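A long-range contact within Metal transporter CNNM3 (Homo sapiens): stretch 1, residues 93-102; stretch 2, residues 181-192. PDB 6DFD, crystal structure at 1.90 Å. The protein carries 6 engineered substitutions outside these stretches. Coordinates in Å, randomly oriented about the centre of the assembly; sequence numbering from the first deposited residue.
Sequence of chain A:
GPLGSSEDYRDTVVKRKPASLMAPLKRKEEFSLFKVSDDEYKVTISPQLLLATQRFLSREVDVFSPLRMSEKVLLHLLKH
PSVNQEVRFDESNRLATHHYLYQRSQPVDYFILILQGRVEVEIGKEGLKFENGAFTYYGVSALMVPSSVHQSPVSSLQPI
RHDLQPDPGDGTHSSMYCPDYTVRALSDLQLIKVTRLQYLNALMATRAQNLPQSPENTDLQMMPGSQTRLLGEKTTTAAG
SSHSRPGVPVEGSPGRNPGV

Stretch 1, residues 93-102: NRLATHHYLY
Stretch 2 (181-192) YTVRALSDLQLI

How does the start of stretch 1 meet Arg184, about 90 residues further along? Asn93 to Ala96 form a type I beta turn, closed by Ala96 N to Asn93 O at 3.1 Å, with Arg94 at phi/psi -68/-19 and Leu95 at -103/21. The turn leaves the carbonyl of Arg94 free to accept two bonds: a straight one from His99 ND1 to Arg94 O (2.9 Å, 170°), and a weak one from Arg184 NH1 to Arg94 O (3.4 Å). Leu95, chi1 m and chi2 t, lays CD2 over one face of the Arg184 guanidinium and 3.8 Å from Arg184 CD.

What does the 3-10 segment 97-99 contribute? It winds the chain back toward stretch 2, with His99 N bonded to Ala96 O (3.0 Å) and Tyr100 N to Thr97 O (3.1 Å). His99, at -79/-15 with chi1 m, then begins the pairing: Ala185 N donates to His99 O at 2.8 Å and 172°, nearly linear. His99 O also lies 3.5 Å from Arg184 CA in a CA-H...O contact, and His99 CB sits 4.2 Å from Ala185 CB.

How do Tyr100 and Arg184 face each other? Tyr100 and Arg184 are an antiparallel non-hydrogen-bonded pair, Tyr100 CA to Arg184 CA 4.4 Å, with both side chains on the same face of the sheet. Tyr100 is extended (-90/123) with chi1 m and chi2 84°; Arg184 has chi1 t, chi2 t and chi3 p. This carries the arginine's aliphatic part across the ring, with Arg184 CG 4.2 Å from the Tyr100 ring centroid, 13° off the normal, a CH-pi contact. Thr182 CG2 meets the ring edge, 3.6 Å from Tyr100 CD2.

Where does the register change, and what follows? Leu101 N donates to Val183 O at 2.8 Å, but the chain turns a corner at Leu101 (-89/-35), and a beta bulge shifts the register by one. Leu101, chi1 m and chi2 t, gathers an apolar cluster: its CD1 lies 4.0 Å from Val183 CG1 and 3.8 Å from Leu189 CD1, its CD2 3.8 Å from Leu191 CD1.

How does the contact end at Tyr102? Extended again (-142/148), Tyr102 forms an antiparallel hydrogen-bonded pair with Val183, Tyr102 CA to Val183 CA 5.0 Å, and Val183 N donates to Tyr102 O at 3.0 Å. Its ring, chi1 m, receives the edge of Tyr181 on its face, centroids of the Tyr102 and Tyr181 rings 5.5 Å apart and planes at 64°.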

ATOM      1  N   ASN A  93       0.446  20.864 -10.622  1.00 48.49           N
ATOM      2  CA  ASN A  93       1.762  20.531 -10.069  1.00 49.98           C
ATOM      3  C   ASN A  93       1.593  19.291  -9.192  1.00 45.57           C
ATOM      4  O   ASN A  93       1.544  19.368  -7.963  1.00 44.61           O
ATOM      5  CB  ASN A  93       2.365  21.689  -9.273  1.00 57.36           C
ATOM      6  CG  ASN A  93       3.749  21.367  -8.742  1.00 63.73           C
ATOM      7  OD1 ASN A  93       4.378  20.395  -9.169  1.00 65.57           O
ATOM      8  ND2 ASN A  93       4.229  22.178  -7.804  1.00 66.59           N
ATOM      9  N   ARG A  94       1.534  18.128  -9.846  1.00 43.76           N
ATOM     10  CA  ARG A  94       1.193  16.890  -9.152  1.00 42.24           C
ATOM     11  C   ARG A  94       2.269  16.448  -8.171  1.00 43.34           C
ATOM     12  O   ARG A  94       1.978  15.655  -7.276  1.00 42.17           O
ATOM     13  CB  ARG A  94       0.920  15.788 -10.178  1.00 40.53           C
ATOM     14  CG  ARG A  94      -0.207  16.174 -11.133  1.00 40.60           C
ATOM     15  CD  ARG A  94      -0.525  15.119 -12.180  1.00 40.88           C
ATOM     16  NE  ARG A  94      -1.690  15.559 -12.947  1.00 41.75           N
ATOM     17  CZ  ARG A  94      -2.949  15.325 -12.591  1.00 41.72           C
ATOM     18  NH1 ARG A  94      -3.218  14.628 -11.490  1.00 39.75           N
ATOM     19  NH2 ARG A  94      -3.943  15.786 -13.334  1.00 43.52           N
ATOM     20  N   LEU A  95       3.497  16.946  -8.297  1.00 45.63           N
ATOM     21  CA  LEU A  95       4.558  16.579  -7.372  1.00 47.17           C
ATOM     22  C   LEU A  95       4.827  17.673  -6.344  1.00 46.82           C
ATOM     23  O   LEU A  95       5.907  17.702  -5.746  1.00 48.47           O
ATOM     24  CB  LEU A  95       5.831  16.233  -8.144  1.00 53.13           C
ATOM     25  CG  LEU A  95       5.712  15.091  -9.161  1.00 57.14           C
ATOM     26  CD1 LEU A  95       7.061  14.811  -9.799  1.00 63.46           C
ATOM     27  CD2 LEU A  95       5.158  13.818  -8.534  1.00 54.50           C
ATOM     28  N   ALA A  96       3.864  18.568  -6.123  1.00 46.12           N
ATOM     29  CA  ALA A  96       4.046  19.654  -5.171  1.00 46.21           C
ATOM     30  C   ALA A  96       4.349  19.105  -3.784  1.00 44.45           C
ATOM     31  O   ALA A  96       3.868  18.040  -3.391  1.00 43.12           O
ATOM     32  CB  ALA A  96       2.798  20.534  -5.117  1.00 47.50           C
ATOM     33  N   THR A  97       5.150  19.856  -3.029  1.00 45.22           N
ATOM     34  CA  THR A  97       5.603  19.359  -1.736  1.00 46.73           C
ATOM     35  C   THR A  97       4.434  19.052  -0.808  1.00 43.05           C
ATOM     36  O   THR A  97       4.472  18.066  -0.064  1.00 41.22           O
ATOM     37  CB  THR A  97       6.542  20.371  -1.088  1.00 55.62           C
ATOM     38  OG1 THR A  97       5.924  21.662  -1.095  1.00 66.01           O
ATOM     39  CG2 THR A  97       7.852  20.430  -1.848  1.00 54.10           C
ATOM     40  N   HIS A  98       3.394  19.886  -0.819  1.00 43.43           N
ATOM     41  CA  HIS A  98       2.287  19.663   0.113  1.00 44.73           C
ATOM     42  C   HIS A  98       1.458  18.427  -0.231  1.00 41.33           C
ATOM     43  O   HIS A  98       0.567  18.059   0.547  1.00 39.46           O
ATOM     44  CB  HIS A  98       1.400  20.913   0.167  1.00 50.64           C
ATOM     45  CG  HIS A  98       0.536  21.108  -1.043  1.00 54.56           C
ATOM     46  ND1 HIS A  98       1.025  21.584  -2.240  1.00 56.83           N
ATOM     47  CD2 HIS A  98      -0.791  20.910  -1.229  1.00 54.61           C
ATOM     48  CE1 HIS A  98       0.039  21.657  -3.118  1.00 56.91           C
ATOM     49  NE2 HIS A  98      -1.074  21.258  -2.528  1.00 55.21           N
ATOM     50  N   HIS A  99       1.725  17.773  -1.363  1.00 40.03           N
ATOM     51  CA  HIS A  99       1.061  16.517  -1.688  1.00 37.49           C
ATOM     52  C   HIS A  99       1.649  15.322  -0.949  1.00 35.99           C
ATOM     53  O   HIS A  99       1.016  14.258  -0.908  1.00 34.78           O
ATOM     54  CB  HIS A  99       1.149  16.248  -3.192  1.00 37.81           C
ATOM     55  CG  HIS A  99       0.378  17.217  -4.017  1.00 40.60           C
ATOM     56  ND1 HIS A  99       0.466  17.259  -5.389  1.00 41.66           N
ATOM     57  CD2 HIS A  99      -0.508  18.177  -3.666  1.00 41.53           C
ATOM     58  CE1 HIS A  99      -0.323  18.214  -5.849  1.00 42.75           C
ATOM     59  NE2 HIS A  99      -0.928  18.783  -4.822  1.00 42.21           N
ATOM     60  N   TYR A 100       2.835  15.459  -0.369  1.00 37.98           N
ATOM     61  CA  TYR A 100       3.505  14.332   0.266  1.00 38.52           C
ATOM     62  C   TYR A 100       3.109  14.253   1.733  1.00 39.44           C
ATOM     63  O   TYR A 100       3.306  15.210   2.490  1.00 39.69           O
ATOM     64  CB  TYR A 100       5.023  14.444   0.132  1.00 40.46           C
ATOM     65  CG  TYR A 100       5.475  14.196  -1.282  1.00 43.74           C
ATOM     66  CD1 TYR A 100       5.460  15.214  -2.211  1.00 45.11           C
ATOM     67  CD2 TYR A 100       5.883  12.932  -1.694  1.00 46.54           C
ATOM     68  CE1 TYR A 100       5.856  14.998  -3.518  1.00 47.32           C
ATOM     69  CE2 TYR A 100       6.281  12.705  -3.001  1.00 47.78           C
ATOM     70  CZ  TYR A 100       6.265  13.742  -3.905  1.00 48.77           C
ATOM     71  OH  TYR A 100       6.661  13.533  -5.205  1.00 50.80           O
ATOM     72  N   LEU A 101       2.562  13.108   2.125  1.00 39.53           N
ATOM     73  CA  LEU A 101       2.253  12.832   3.523  1.00 39.54           C
ATOM     74  C   LEU A 101       3.427  12.190   4.248  1.00 41.88           C
ATOM     75  O   LEU A 101       3.648  12.454   5.439  1.00 42.55           O
ATOM     76  CB  LEU A 101       1.033  11.917   3.608  1.00 39.04           C
ATOM     77  CG  LEU A 101      -0.236  12.373   2.883  1.00 39.67           C
ATOM     78  CD1 LEU A 101      -1.370  11.378   3.136  1.00 35.89           C
ATOM     79  CD2 LEU A 101      -0.636  13.777   3.315  1.00 44.55           C
ATOM     80  N   TYR A 102       4.183  11.350   3.544  1.00 42.69           N
ATOM     81  CA  TYR A 102       5.368  10.706   4.083  1.00 43.38           C
ATOM     82  C   TYR A 102       6.428  10.650   2.998  1.00 44.06           C
ATOM     83  O   TYR A 102       6.112  10.542   1.810  1.00 43.00           O
ATOM     84  CB  TYR A 102       5.070   9.291   4.579  1.00 41.50           C
ATOM     85  CG  TYR A 102       4.081   9.272   5.710  1.00 38.56           C
ATOM     86  CD1 TYR A 102       4.507   9.361   7.025  1.00 39.12           C
ATOM     87  CD2 TYR A 102       2.719   9.182   5.462  1.00 36.72           C
ATOM     88  CE1 TYR A 102       3.602   9.348   8.071  1.00 37.54           C
ATOM     89  CE2 TYR A 102       1.804   9.169   6.500  1.00 35.99           C
ATOM     90  CZ  TYR A 102       2.259   9.253   7.804  1.00 35.76           C
ATOM     91  OH  TYR A 102       1.367   9.249   8.852  1.00 36.61           O
ATOM     92  N   TYR A 181       8.648   4.345   3.369  1.00 52.86           N
ATOM     93  CA  TYR A 181       7.667   4.526   2.316  1.00 51.38           C
ATOM     94  C   TYR A 181       7.492   6.008   2.044  1.00 49.97           C
ATOM     95  O   TYR A 181       7.764   6.860   2.894  1.00 51.21           O
ATOM     96  CB  TYR A 181       6.313   3.898   2.667  1.00 51.31           C
ATOM     97  CG  TYR A 181       5.828   4.145   4.084  1.00 53.07           C
ATOM     98  CD1 TYR A 181       6.106   3.237   5.100  1.00 57.19           C
ATOM     99  CD2 TYR A 181       5.068   5.266   4.398  1.00 50.06           C
ATOM    100  CE1 TYR A 181       5.654   3.449   6.396  1.00 57.68           C
ATOM    101  CE2 TYR A 181       4.612   5.485   5.692  1.00 49.61           C
ATOM    102  CZ  TYR A 181       4.909   4.572   6.685  1.00 54.01           C
ATOM    103  OH  TYR A 181       4.455   4.780   7.971  1.00 54.37           O
ATOM    104  N   THR A 182       7.045   6.297   0.831  1.00 45.69           N
ATOM    105  CA  THR A 182       6.607   7.624   0.444  1.00 42.82           C
ATOM    106  C   THR A 182       5.136   7.528   0.088  1.00 40.22           C
ATOM    107  O   THR A 182       4.706   6.555  -0.545  1.00 40.20           O
ATOM    108  CB  THR A 182       7.428   8.156  -0.747  1.00 44.37           C
ATOM    109  OG1 THR A 182       8.822   8.072  -0.435  1.00 45.70           O
ATOM    110  CG2 THR A 182       7.075   9.597  -1.063  1.00 46.22           C
ATOM    111  N   VAL A 183       4.364   8.529   0.509  1.00 39.79           N
ATOM    112  CA  VAL A 183       2.925   8.562   0.270  1.00 38.71           C
ATOM    113  C   VAL A 183       2.584   9.916  -0.324  1.00 38.38           C
ATOM    114  O   VAL A 183       2.842  10.954   0.298  1.00 41.38           O
ATOM    115  CB  VAL A 183       2.117   8.316   1.556  1.00 39.54           C
ATOM    116  CG1 VAL A 183       0.624   8.407   1.269  1.00 38.32           C
ATOM    117  CG2 VAL A 183       2.467   6.962   2.147  1.00 40.92           C
ATOM    118  N   ARG A 184       1.987   9.910  -1.514  1.00 34.65           N
ATOM    119  CA  ARG A 184       1.706  11.138  -2.238  1.00 34.81           C
ATOM    120  C   ARG A 184       0.239  11.195  -2.625  1.00 34.80           C
ATOM    121  O   ARG A 184      -0.299  10.229  -3.173  1.00 36.82           O
ATOM    122  CB  ARG A 184       2.577  11.243  -3.503  1.00 39.25           C
ATOM    123  CG  ARG A 184       2.345  12.515  -4.307  1.00 45.91           C
ATOM    124  CD  ARG A 184       3.267  12.589  -5.523  1.00 48.33           C
ATOM    125  NE  ARG A 184       3.160  11.403  -6.368  1.00 47.59           N
ATOM    126  CZ  ARG A 184       2.342  11.279  -7.408  1.00 48.05           C
ATOM    127  NH1 ARG A 184       1.532  12.270  -7.766  1.00 50.00           N
ATOM    128  NH2 ARG A 184       2.334  10.145  -8.089  1.00 48.90           N
ATOM    129  N   ALA A 185      -0.383  12.347  -2.401  1.00 36.25           N
ATOM    130  CA  ALA A 185      -1.758  12.549  -2.830  1.00 34.87           C
ATOM    131  C   ALA A 185      -1.874  12.445  -4.343  1.00 36.30           C
ATOM    132  O   ALA A 185      -1.036  12.973  -5.081  1.00 35.57           O
ATOM    133  CB  ALA A 185      -2.252  13.920  -2.388  1.00 35.03           C
ATOM    134  N   LEU A 186      -2.935  11.771  -4.790  1.00 35.51           N
ATOM    135  CA  LEU A 186      -3.348  11.750  -6.183  1.00 36.63           C
ATOM    136  C   LEU A 186      -4.642  12.517  -6.411  1.00 37.25           C
ATOM    137  O   LEU A 186      -5.110  12.601  -7.552  1.00 37.08           O
ATOM    138  CB  LEU A 186      -3.520  10.302  -6.658  1.00 35.87           C
ATOM    139  CG  LEU A 186      -2.319   9.380  -6.496  1.00 36.07           C
ATOM    140  CD1 LEU A 186      -2.714   7.973  -6.958  1.00 33.85           C
ATOM    141  CD2 LEU A 186      -1.112   9.896  -7.276  1.00 42.38           C
ATOM    142  N   SER A 187      -5.215  13.091  -5.359  1.00 34.37           N
ATOM    143  CA  SER A 187      -6.495  13.783  -5.396  1.00 35.51           C
ATOM    144  C   SER A 187      -6.557  14.653  -4.153  1.00 34.82           C
ATOM    145  O   SER A 187      -5.714  14.535  -3.263  1.00 35.24           O
ATOM    146  CB  SER A 187      -7.669  12.802  -5.412  1.00 35.71           C
ATOM    147  OG  SER A 187      -7.794  12.150  -4.144  1.00 36.36           O
ATOM    148  N   ASP A 188      -7.569  15.518  -4.079  1.00 34.92           N
ATOM    149  CA  ASP A 188      -7.852  16.157  -2.800  1.00 35.13           C
ATOM    150  C   ASP A 188      -7.999  15.075  -1.744  1.00 32.71           C
ATOM    151  O   ASP A 188      -8.602  14.031  -1.997  1.00 31.42           O
ATOM    152  CB  ASP A 188      -9.136  16.975  -2.844  1.00 39.06           C
ATOM    153  CG  ASP A 188      -9.032  18.208  -3.716  1.00 44.38           C
ATOM    154  OD1 ASP A 188      -7.909  18.665  -4.027  1.00 44.98           O
ATOM    155  OD2 ASP A 188     -10.108  18.724  -4.063  1.00 46.15           O
ATOM    156  N   LEU A 189      -7.441  15.319  -0.562  1.00 34.31           N
ATOM    157  CA  LEU A 189      -7.547  14.370   0.539  1.00 34.00           C
ATOM    158  C   LEU A 189      -8.263  15.009   1.715  1.00 33.93           C
ATOM    159  O   LEU A 189      -8.028  16.178   2.034  1.00 33.87           O
ATOM    160  CB  LEU A 189      -6.175  13.882   1.035  1.00 35.66           C
ATOM    161  CG  LEU A 189      -5.199  13.282   0.025  1.00 37.07           C
ATOM    162  CD1 LEU A 189      -3.935  12.843   0.745  1.00 38.00           C
ATOM    163  CD2 LEU A 189      -5.832  12.118  -0.720  1.00 35.57           C
ATOM    164  N   GLN A 190      -9.113  14.220   2.375  1.00 31.40           N
ATOM    165  CA  GLN A 190      -9.602  14.544   3.708  1.00 33.31           C
ATOM    166  C   GLN A 190      -9.033  13.505   4.661  1.00 31.35           C
ATOM    167  O   GLN A 190      -9.204  12.299   4.436  1.00 31.71           O
ATOM    168  CB  GLN A 190     -11.131  14.562   3.768  1.00 40.72           C
ATOM    169  CG  GLN A 190     -11.686  15.178   5.049  1.00 52.77           C
ATOM    170  CD  GLN A 190     -11.371  16.663   5.177  1.00 67.43           C
ATOM    171  OE1 GLN A 190     -11.407  17.407   4.197  1.00 71.92           O
ATOM    172  NE2 GLN A 190     -11.053  17.096   6.392  1.00 73.17           N
ATOM    173  N   LEU A 191      -8.379  13.987   5.723  1.00 33.48           N
ATOM    174  CA  LEU A 191      -7.462  13.203   6.537  1.00 35.00           C
ATOM    175  C   LEU A 191      -7.762  13.348   8.020  1.00 33.56           C
ATOM    176  O   LEU A 191      -8.162  14.418   8.493  1.00 33.29           O
ATOM    177  CB  LEU A 191      -6.000  13.658   6.336  1.00 39.30           C
ATOM    178  CG  LEU A 191      -5.401  13.618   4.935  1.00 42.97           C
ATOM    179  CD1 LEU A 191      -3.976  14.094   5.000  1.00 43.94           C
ATOM    180  CD2 LEU A 191      -5.475  12.224   4.349  1.00 45.54           C
ATOM    181  N   ILE A 192      -7.501  12.261   8.745  1.00 31.76           N
ATOM    182  CA  ILE A 192      -7.274  12.272  10.188  1.00 32.32           C
ATOM    183  C   ILE A 192      -5.767  12.256  10.402  1.00 32.37           C
ATOM    184  O   ILE A 192      -5.076  11.371   9.886  1.00 33.40           O
ATOM    185  CB  ILE A 192      -7.940  11.057  10.860  1.00 34.10           C
ATOM    186  CG1 ILE A 192      -9.463  11.157  10.743  1.00 36.78           C
ATOM    187  CG2 ILE A 192      -7.500  10.909  12.320  1.00 35.65           C
ATOM    188  CD1 ILE A 192     -10.072  12.400  11.425  1.00 39.14           C
TER
HETATM  189  O   HOH W   1      -1.289  12.707  -9.757  1.00 51.59           O